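Local coordinates for type III secretion T3S chaperone (Chlamydia trachomatis, PDB 3K29), which is probably a YscO-like component of the type III secretion apparatus, likely acting as a chaperone through protein-protein contacts, at residues A103-K106 and E107-A111. Residues are numbered along the deposited sequence; the frame is centred on the assembly and turned at random. Where two conformers were deposited one is given.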
ATOM      1  N   ALA A 103      -4.765   9.725   7.017  1.00 23.79           N
ATOM      2  CA  ALA A 103      -5.607   9.227   5.937  1.00 23.27           C
ATOM      3  C   ALA A 103      -4.772   8.519   4.838  1.00 23.76           C
ATOM      4  O   ALA A 103      -5.157   7.439   4.385  1.00 23.30           O
ATOM      5  CB  ALA A 103      -6.469  10.334   5.355  1.00 23.14           C
ATOM      6  N   ALA A 104      -3.620   9.084   4.467  1.00 22.79           N
ATOM      7  CA  ALA A 104      -2.778   8.478   3.423  1.00 24.33           C
ATOM      8  C   ALA A 104      -2.190   7.165   3.905  1.00 25.21           C
ATOM      9  O   ALA A 104      -2.025   6.225   3.120  1.00 25.16           O
ATOM     10  CB  ALA A 104      -1.648   9.433   2.970  1.00 22.62           C
ATOM     11  N   SER A 105      -1.880   7.129   5.205  1.00 26.12           N
ATOM     12  CA  SER A 105      -1.358   5.964   5.891  1.00 26.87           C
ATOM     13  C   SER A 105      -2.391   4.825   5.846  1.00 27.15           C
ATOM     14  O   SER A 105      -2.070   3.690   5.479  1.00 27.52           O
ATOM     15  CB  SER A 105      -1.055   6.370   7.327  1.00 27.05           C
ATOM     16  OG  SER A 105      -0.084   5.524   7.867  1.00 31.10           O
ATOM     17  N   LYS A 106      -3.634   5.135   6.205  1.00 26.95           N
ATOM     18  CA  LYS A 106      -4.736   4.195   6.051  1.00 26.88           C
ATOM     19  C   LYS A 106      -4.981   3.746   4.600  1.00 26.17           C
ATOM     20  O   LYS A 106      -5.208   2.570   4.337  1.00 24.61           O
ATOM     21  CB  LYS A 106      -5.997   4.801   6.625  1.00 26.92           C
ATOM     22  CG  LYS A 106      -5.989   4.960   8.128  1.00 27.82           C
ATOM     23  CD  LYS A 106      -7.386   5.364   8.561  1.00 30.58           C
ATOM     24  CE  LYS A 106      -7.470   5.555  10.038  1.00 33.07           C
ATOM     25  NZ  LYS A 106      -8.867   5.237  10.478  1.00 34.97           N
ATOM     26  N   GLU A 107      -4.939   4.691   3.661  1.00 26.39           N
ATOM     27  CA  GLU A 107      -4.986   4.337   2.228  1.00 26.66           C
ATOM     28  C   GLU A 107      -3.920   3.336   1.787  1.00 26.40           C
ATOM     29  O   GLU A 107      -4.228   2.415   1.046  1.00 26.18           O
ATOM     30  CB  GLU A 107      -4.969   5.583   1.339  1.00 27.76           C
ATOM     31  CG  GLU A 107      -6.317   6.193   1.194  1.00 26.97           C
ATOM     32  CD  GLU A 107      -7.275   5.247   0.512  1.00 31.93           C
ATOM     33  OE1 GLU A 107      -8.172   4.694   1.190  1.00 30.61           O
ATOM     34  OE2 GLU A 107      -7.103   5.028  -0.705  1.00 35.17           O
ATOM     35  N   LEU A 108      -2.688   3.495   2.258  1.00 25.30           N
ATOM     36  CA  LEU A 108      -1.659   2.476   2.059  1.00 25.35           C
ATOM     37  C   LEU A 108      -1.994   1.106   2.657  1.00 25.16           C
ATOM     38  O   LEU A 108      -1.806   0.100   1.981  1.00 26.15           O
ATOM     39  CB  LEU A 108      -0.294   2.931   2.595  1.00 24.34           C
ATOM     40  CG  LEU A 108       0.889   1.973   2.491  1.00 25.13           C
ATOM     41  CD1 LEU A 108       1.106   1.443   1.060  1.00 25.17           C
ATOM     42  CD2 LEU A 108       2.160   2.656   2.958  1.00 24.64           C
ATOM     43  N   GLU A 109      -2.454   1.074   3.909  1.00 24.43           N
ATOM     44  CA  GLU A 109      -2.825  -0.177   4.569  0.60 23.99           C
ATOM     45  C   GLU A 109      -3.905  -0.871   3.732  1.00 23.74           C
ATOM     46  O   GLU A 109      -3.840  -2.082   3.520  1.00 23.88           O
ATOM     47  CB  GLU A 109      -3.328   0.092   5.999  0.60 24.11           C
ATOM     48  CG  GLU A 109      -2.312   0.771   6.912  0.60 23.96           C
ATOM     49  CD  GLU A 109      -2.881   1.191   8.280  0.60 25.90           C
ATOM     50  OE1 GLU A 109      -3.987   0.763   8.667  0.60 26.58           O
ATOM     51  OE2 GLU A 109      -2.206   1.955   8.979  0.60 25.80           O
ATOM     52  N   ARG A 110      -4.889  -0.098   3.271  1.00 22.56           N
ATOM     53  CA  ARG A 110      -5.988  -0.619   2.474  1.00 22.59           C
ATOM     54  C   ARG A 110      -5.505  -1.204   1.123  1.00 23.06           C
ATOM     55  O   ARG A 110      -5.955  -2.265   0.708  1.00 22.77           O
ATOM     56  CB  ARG A 110      -7.016   0.469   2.232  1.00 22.28           C
ATOM     57  CG  ARG A 110      -7.765   0.906   3.488  1.00 21.84           C
ATOM     58  CD  ARG A 110      -8.770   1.955   3.138  1.00 22.45           C
ATOM     59  NE  ARG A 110      -9.350   2.541   4.330  1.00 21.84           N
ATOM     60  CZ  ARG A 110      -9.195   3.810   4.695  1.00 24.84           C
ATOM     61  NH1 ARG A 110      -8.502   4.655   3.941  1.00 26.35           N
ATOM     62  NH2 ARG A 110      -9.751   4.249   5.820  1.00 23.46           N
ATOM     63  N   ALA A 111      -4.558  -0.532   0.481  1.00 23.49           N
ATOM     64  CA  ALA A 111      -4.003  -1.011  -0.786  1.00 24.74           C
ATOM     65  C   ALA A 111      -3.257  -2.316  -0.630  1.00 25.98           C
ATOM     66  O   ALA A 111      -3.332  -3.172  -1.519  1.00 26.05           O
ATOM     67  CB  ALA A 111      -3.101   0.052  -1.444  1.00 24.11           C
TER
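Lys106 and Arg110 lie one helical turn apart on the outer side of helix 70-160. This helix pairs with helix 8-66 in a long two-helix hairpin, consistent with the coiled coil predicted within helix 8-66. The Arg110 side chain runs extended from CG to NE and turns back over the preceding turn. One face of its guanidinium rests on the aliphatic start of Lys106, with Arg110 NH1 3.7 Å from Lys106 CB. Farther along, Arg110 NH2 lies 3.8 Å from Lys106 CD. The two chains cross at a slant. In Arg110, CG stands anti to the carbonyl carbon (chi1 -68°), and with the extended chain this carries the guanidinium back over Lys106 CB. The charged groups are not in contact: Lys106 NZ stays 4.8 Å from Arg110 NH2.

Glu107 meets the guanidinium at its edge. Its chain bends at chi2 (-63°), and its CG sits in the guanidinium plane. Glu107 OE1 accepts a salt-bridging hydrogen bond of 2.8 Å from Arg110 NH1 through its anti lone pair. The bond is bent, and OE1 lies somewhat out of the guanidinium plane. Contact with Lys106 and this bond together limit the rotation of the guanidinium, and the carboxylate probably offsets some of the local positive charge.

Backbone bonds of the i to i+4 alpha-helical pattern run from Glu107 N to Ala103 O through to Arg110 N to Lys106 O. Leu108 points to the hairpin interior, where it packs on Arg29 and Leu32 of helix 8-66. Glu107 also touches Lys28 of helix 8-66. Glu109 lies on the exposed side; its side chain has two deposited positions, so its contact with Ser105 O is doubtful. The Arg110 CG methylene comes within 3.2 Å of Lys106 O.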